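Local atomic coordinates of elongation factor 1-gamma 1 (Saccharomyces cerevisiae, PDB entry 1NHY), a protein that forms, as the gamma subunit, part of the eukaryotic elongation factor 1 complex in translation and probably anchors that complex to other cellular components. Residues A[2-14]-A[39-53]. Numbering follows the deposited sequence.
Sequences SQGTLYANFRIRT and QFARDFPLKKVPAFV. With SO4 (sulfate ion), chain B.
The Y7 ring takes F40 of helix 37-43 over one face, where F40 CA makes a CH-pi contact 4.0 Å from the ring centroid, while D43 OD2, V53 CG2 and A51 O lie near the plane of the ring at its edge. Y7 CG lies near the F40 ring plane, at its edge, but the ring pair as a whole is oblique, planes 56° apart; F44 CE2 also comes in obliquely, 3.8 Å from Y7 CD2. F44 in turn carries the methyl of A51 over one face, where a side chain as small as alanine lets strand and ring approach closely. Chi1 of -69° sends the Y7 ring across the last turn of helix 37-43, and Y7 OH donates a 3.1 Å hydrogen bond to D43 OD2 from above the carboxylate plane; tyrosine offers both an apolar face and this hydroxyl. A leucine in place of Y7 would probably leave D43 without this donor and open a gap against F40 and F44. Y7 projects from the sheet face that also carries T5, A51 and V53; there strands 5-7 and 51-53 pair antiparallel, central in the four-stranded sheet of the thioredoxin-like N-terminal part of this GST-like domain. T5 and V53 bond through both backbone N-H groups; A51 N reaches Y7 O at 3.0 Å, whereas the return bond is weak. On the face shared by L6 and F52, L6 CB touches F52 CD1, and F52, with CG anti to its backbone N (chi1 179°), sends CZ to within 3.3 Å of Q3 O and also meets I66 of helix 63-73. G4 suits its position because a CB would collide with F52 CZ and V53 O and press on Q3 O. P50 follows a cis peptide, a proline feature characteristic of thioredoxin-like folds, and sets its CG 3.4 Å from R13 O. The extended R13 brings its flat guanidinium over V49 O, which sits 3.0 Å from the plane, above its centre, without a hydrogen bond; R13 NH1 lies 3.7 Å from like-charged K48 NZ.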
loop_
_atom_site.group_PDB
_atom_site.type_symbol
_atom_site.label_atom_id
_atom_site.label_comp_id
_atom_site.label_asym_id
_atom_site.label_seq_id
_atom_site.Cartn_x
_atom_site.Cartn_y
_atom_site.Cartn_z
ATOM N N SER A 2 -16.907 4.417 18.674
ATOM C CA SER A 2 -16.150 4.732 19.881
ATOM C C SER A 2 -14.640 4.842 19.727
ATOM O O SER A 2 -14.001 5.683 20.360
ATOM C CB SER A 2 -16.447 3.689 20.955
ATOM O OG SER A 2 -15.922 2.425 20.590
ATOM N N GLN A 3 -14.072 3.986 18.892
ATOM C CA GLN A 3 -12.634 3.969 18.694
ATOM C C GLN A 3 -12.034 5.052 17.818
ATOM O O GLN A 3 -10.816 5.094 17.632
ATOM C CB GLN A 3 -12.217 2.613 18.173
ATOM C CG GLN A 3 -12.350 1.548 19.213
ATOM C CD GLN A 3 -11.414 0.407 18.956
ATOM O OE1 GLN A 3 -11.535 -0.287 17.945
ATOM N NE2 GLN A 3 -10.455 0.207 19.861
ATOM N N GLY A 4 -12.873 5.926 17.272
ATOM C CA GLY A 4 -12.346 6.992 16.448
ATOM C C GLY A 4 -12.825 7.023 15.018
ATOM O O GLY A 4 -13.558 6.152 14.570
ATOM N N THR A 5 -12.378 8.038 14.298
ATOM C CA THR A 5 -12.763 8.222 12.916
ATOM C C THR A 5 -11.571 8.292 11.968
ATOM O O THR A 5 -10.547 8.898 12.269
ATOM C CB THR A 5 -13.569 9.501 12.778
ATOM O OG1 THR A 5 -14.719 9.418 13.630
ATOM C CG2 THR A 5 -14.004 9.713 11.335
ATOM N N LEU A 6 -11.713 7.678 10.803
ATOM C CA LEU A 6 -10.644 7.688 9.833
ATOM C C LEU A 6 -11.048 8.428 8.569
ATOM O O LEU A 6 -11.705 7.863 7.708
ATOM C CB LEU A 6 -10.257 6.249 9.495
ATOM C CG LEU A 6 -9.420 6.001 8.230
ATOM C CD1 LEU A 6 -8.113 6.791 8.275
ATOM C CD2 LEU A 6 -9.152 4.504 8.103
ATOM N N TYR A 7 -10.670 9.695 8.457
ATOM C CA TYR A 7 -10.986 10.461 7.256
ATOM C C TYR A 7 -10.097 9.925 6.140
ATOM O O TYR A 7 -8.876 10.072 6.176
ATOM C CB TYR A 7 -10.682 11.943 7.452
ATOM C CG TYR A 7 -11.584 12.663 8.424
ATOM C CD1 TYR A 7 -12.846 13.103 8.039
ATOM C CD2 TYR A 7 -11.164 12.925 9.727
ATOM C CE1 TYR A 7 -13.665 13.790 8.926
ATOM C CE2 TYR A 7 -11.976 13.608 10.620
ATOM C CZ TYR A 7 -13.227 14.040 10.212
ATOM O OH TYR A 7 -14.035 14.728 11.086
ATOM N N ALA A 8 -10.705 9.298 5.145
ATOM C CA ALA A 8 -9.939 8.745 4.039
ATOM C C ALA A 8 -10.764 8.639 2.765
ATOM O O ALA A 8 -11.870 8.103 2.767
ATOM C CB ALA A 8 -9.409 7.383 4.421
ATOM N N ASN A 9 -10.216 9.167 1.678
ATOM C CA ASN A 9 -10.875 9.112 0.388
ATOM C C ASN A 9 -10.423 7.810 -0.235
ATOM O O ASN A 9 -9.984 6.907 0.462
ATOM C CB ASN A 9 -10.448 10.289 -0.502
ATOM C CG ASN A 9 -8.990 10.190 -0.981
ATOM O OD1 ASN A 9 -8.382 9.122 -0.989
ATOM N ND2 ASN A 9 -8.441 11.317 -1.407
ATOM N N PHE A 10 -10.504 7.715 -1.552
ATOM C CA PHE A 10 -10.076 6.501 -2.220
ATOM C C PHE A 10 -8.820 6.719 -3.062
ATOM O O PHE A 10 -8.869 6.862 -4.280
ATOM C CB PHE A 10 -11.225 5.953 -3.060
ATOM C CG PHE A 10 -12.341 5.354 -2.242
ATOM C CD1 PHE A 10 -12.454 3.972 -2.105
ATOM C CD2 PHE A 10 -13.279 6.168 -1.606
ATOM C CE1 PHE A 10 -13.491 3.402 -1.349
ATOM C CE2 PHE A 10 -14.320 5.615 -0.845
ATOM C CZ PHE A 10 -14.425 4.229 -0.719
ATOM N N ARG A 11 -7.693 6.783 -2.367
ATOM C CA ARG A 11 -6.383 6.944 -2.978
ATOM C C ARG A 11 -5.638 5.734 -2.458
ATOM O O ARG A 11 -5.913 5.262 -1.352
ATOM C CB ARG A 11 -5.700 8.225 -2.491
ATOM C CG ARG A 11 -5.474 9.253 -3.592
ATOM C CD ARG A 11 -4.933 10.574 -3.045
ATOM N NE ARG A 11 -5.121 11.669 -4.000
ATOM C CZ ARG A 11 -5.068 12.964 -3.683
ATOM N NH1 ARG A 11 -4.828 13.355 -2.432
ATOM N NH2 ARG A 11 -5.275 13.875 -4.623
ATOM N N ILE A 12 -4.710 5.221 -3.247
ATOM C CA ILE A 12 -3.963 4.053 -2.825
ATOM C C ILE A 12 -3.508 4.102 -1.356
ATOM O O ILE A 12 -3.674 3.118 -0.616
ATOM C CB ILE A 12 -2.753 3.845 -3.743
ATOM C CG1 ILE A 12 -3.224 3.268 -5.065
ATOM C CG2 ILE A 12 -1.776 2.859 -3.132
ATOM C CD1 ILE A 12 -3.765 1.859 -4.928
ATOM N N ARG A 13 -2.956 5.239 -0.922
ATOM C CA ARG A 13 -2.480 5.365 0.456
ATOM C C ARG A 13 -3.586 5.170 1.493
ATOM O O ARG A 13 -3.323 5.047 2.686
ATOM C CB ARG A 13 -1.804 6.724 0.669
ATOM C CG ARG A 13 -2.727 7.902 0.552
ATOM C CD ARG A 13 -1.974 9.215 0.663
ATOM N NE ARG A 13 -2.793 10.303 0.130
ATOM C CZ ARG A 13 -2.423 11.583 0.062
ATOM N NH1 ARG A 13 -1.222 11.961 0.499
ATOM N NH2 ARG A 13 -3.257 12.490 -0.441
ATOM N N THR A 14 -4.828 5.121 1.033
ATOM C CA THR A 14 -5.951 4.943 1.929
ATOM C C THR A 14 -6.452 3.514 1.964
ATOM O O THR A 14 -7.127 3.100 2.898
ATOM C CB THR A 14 -7.102 5.829 1.512
ATOM O OG1 THR A 14 -6.799 7.180 1.866
ATOM C CG2 THR A 14 -8.375 5.392 2.192
ATOM N N GLN A 39 -16.216 18.781 9.242
ATOM C CA GLN A 39 -15.497 18.183 10.357
ATOM C C GLN A 39 -14.054 17.896 9.979
ATOM O O GLN A 39 -13.159 18.023 10.791
ATOM C CB GLN A 39 -16.185 16.890 10.790
ATOM C CG GLN A 39 -16.894 17.001 12.125
ATOM C CD GLN A 39 -15.942 17.294 13.281
ATOM O OE1 GLN A 39 -16.372 17.631 14.384
ATOM N NE2 GLN A 39 -14.644 17.154 13.033
ATOM N N PHE A 40 -13.835 17.506 8.736
ATOM C CA PHE A 40 -12.496 17.195 8.282
ATOM C C PHE A 40 -11.576 18.401 8.406
ATOM O O PHE A 40 -10.420 18.277 8.815
ATOM C CB PHE A 40 -12.542 16.727 6.834
ATOM C CG PHE A 40 -11.205 16.405 6.264
ATOM C CD1 PHE A 40 -10.439 15.376 6.791
ATOM C CD2 PHE A 40 -10.721 17.104 5.172
ATOM C CE1 PHE A 40 -9.211 15.048 6.226
ATOM C CE2 PHE A 40 -9.498 16.787 4.605
ATOM C CZ PHE A 40 -8.744 15.759 5.129
ATOM N N ALA A 41 -12.089 19.574 8.051
ATOM C CA ALA A 41 -11.291 20.793 8.120
ATOM C C ALA A 41 -11.014 21.148 9.578
ATOM O O ALA A 41 -9.886 21.474 9.942
ATOM C CB ALA A 41 -12.019 21.933 7.425
ATOM N N ARG A 42 -12.046 21.075 10.411
ATOM C CA ARG A 42 -11.891 21.383 11.827
ATOM C C ARG A 42 -10.852 20.476 12.506
ATOM O O ARG A 42 -10.123 20.920 13.385
ATOM C CB ARG A 42 -13.248 21.262 12.550
ATOM C CG ARG A 42 -13.132 21.071 14.062
ATOM C CD ARG A 42 -14.480 20.978 14.776
ATOM N NE ARG A 42 -14.287 20.572 16.174
ATOM C CZ ARG A 42 -15.221 20.618 17.126
ATOM N NH1 ARG A 42 -16.442 21.061 16.846
ATOM N NH2 ARG A 42 -14.934 20.214 18.361
ATOM N N ASP A 43 -10.781 19.213 12.087
ATOM C CA ASP A 43 -9.855 18.252 12.675
ATOM C C ASP A 43 -8.497 18.243 12.004
ATOM O O ASP A 43 -7.485 17.963 12.648
ATOM C CB ASP A 43 -10.450 16.846 12.610
ATOM C CG ASP A 43 -11.737 16.726 13.386
ATOM O OD1 ASP A 43 -12.179 17.748 13.936
ATOM O OD2 ASP A 43 -12.308 15.618 13.449
ATOM N N PHE A 44 -8.471 18.542 10.711
ATOM C CA PHE A 44 -7.216 18.541 9.976
ATOM C C PHE A 44 -7.110 19.718 9.031
ATOM O O PHE A 44 -7.198 19.569 7.818
ATOM C CB PHE A 44 -7.066 17.226 9.206
ATOM C CG PHE A 44 -6.999 16.021 10.092
ATOM C CD1 PHE A 44 -5.776 15.467 10.438
ATOM C CD2 PHE A 44 -8.159 15.484 10.642
ATOM C CE1 PHE A 44 -5.708 14.393 11.316
ATOM C CE2 PHE A 44 -8.104 14.415 11.519
ATOM C CZ PHE A 44 -6.879 13.869 11.862
ATOM N N PRO A 45 -6.920 20.918 9.588
ATOM C CA PRO A 45 -6.795 22.149 8.804
ATOM C C PRO A 45 -5.877 22.012 7.591
ATOM O O PRO A 45 -5.963 22.795 6.652
ATOM C CB PRO A 45 -6.275 23.147 9.834
ATOM C CG PRO A 45 -7.028 22.722 11.077
ATOM C CD PRO A 45 -6.869 21.207 11.035
ATOM N N LEU A 46 -4.996 21.023 7.605
ATOM C CA LEU A 46 -4.113 20.819 6.467
ATOM C C LEU A 46 -4.849 20.001 5.408
ATOM O O LEU A 46 -4.280 19.663 4.364
ATOM C CB LEU A 46 -2.874 20.061 6.896
ATOM C CG LEU A 46 -2.145 20.641 8.102
ATOM C CD1 LEU A 46 -1.147 19.601 8.638
ATOM C CD2 LEU A 46 -1.447 21.930 7.701
ATOM N N LYS A 47 -6.111 19.676 5.704
ATOM C CA LYS A 47 -6.970 18.894 4.810
ATOM C C LYS A 47 -6.202 17.813 4.032
ATOM O O LYS A 47 -6.363 17.685 2.817
ATOM C CB LYS A 47 -7.677 19.818 3.816
ATOM C CG LYS A 47 -8.550 20.872 4.452
ATOM C CD LYS A 47 -9.194 21.756 3.398
ATOM C CE LYS A 47 -10.097 22.792 4.060
ATOM N NZ LYS A 47 -10.985 23.541 3.105
ATOM N N LYS A 48 -5.373 17.044 4.734
ATOM C CA LYS A 48 -4.585 15.985 4.117
ATOM C C LYS A 48 -5.129 14.616 4.549
ATOM O O LYS A 48 -5.749 14.484 5.604
ATOM C CB LYS A 48 -3.122 16.146 4.534
ATOM C CG LYS A 48 -2.237 14.953 4.193
ATOM C CD LYS A 48 -1.201 14.667 5.305
ATOM C CE LYS A 48 -0.548 13.284 5.136
ATOM N NZ LYS A 48 0.052 13.091 3.770
ATOM N N VAL A 49 -4.884 13.593 3.739
ATOM C CA VAL A 49 -5.380 12.263 4.043
ATOM C C VAL A 49 -4.281 11.211 3.808
ATOM O O VAL A 49 -3.395 11.429 2.983
ATOM C CB VAL A 49 -6.626 12.007 3.165
ATOM C CG1 VAL A 49 -6.515 10.701 2.436
ATOM C CG2 VAL A 49 -7.871 12.063 4.030
ATOM N N PRO A 50 -4.295 10.076 4.550
ATOM C CA PRO A 50 -5.203 9.605 5.600
ATOM C C PRO A 50 -5.093 10.443 6.871
ATOM O O PRO A 50 -4.020 10.944 7.234
ATOM C CB PRO A 50 -4.743 8.168 5.832
ATOM C CG PRO A 50 -4.162 7.787 4.536
ATOM C CD PRO A 50 -3.370 8.994 4.183
ATOM N N ALA A 51 -6.222 10.561 7.554
ATOM C CA ALA A 51 -6.323 11.331 8.773
ATOM C C ALA A 51 -7.128 10.532 9.793
ATOM O O ALA A 51 -8.247 10.099 9.523
ATOM C CB ALA A 51 -7.017 12.634 8.471
ATOM N N PHE A 52 -6.563 10.325 10.971
ATOM C CA PHE A 52 -7.288 9.596 11.996
ATOM C C PHE A 52 -7.549 10.444 13.238
ATOM O O PHE A 52 -6.743 11.304 13.591
ATOM C CB PHE A 52 -6.525 8.360 12.419
ATOM C CG PHE A 52 -7.228 7.580 13.485
ATOM C CD1 PHE A 52 -8.274 6.730 13.162
ATOM C CD2 PHE A 52 -6.871 7.725 14.822
ATOM C CE1 PHE A 52 -8.955 6.039 14.155
ATOM C CE2 PHE A 52 -7.547 7.037 15.820
ATOM C CZ PHE A 52 -8.589 6.193 15.485
ATOM N N VAL A 53 -8.671 10.188 13.902
ATOM C CA VAL A 53 -9.030 10.921 15.107
ATOM C C VAL A 53 -9.611 9.963 16.109
ATOM O O VAL A 53 -10.659 9.369 15.871
ATOM C CB VAL A 53 -10.108 11.960 14.864
ATOM C CG1 VAL A 53 -10.320 12.757 16.122
ATOM C CG2 VAL A 53 -9.733 12.848 13.723
HETATM S S SO4 B . -3.303 7.598 -6.464
HETATM O O1 SO4 B . -2.949 7.421 -5.044
HETATM O O2 SO4 B . -3.314 9.040 -6.803
HETATM O O3 SO4 B . -2.323 6.888 -7.334
HETATM O O4 SO4 B . -4.650 7.035 -6.704
#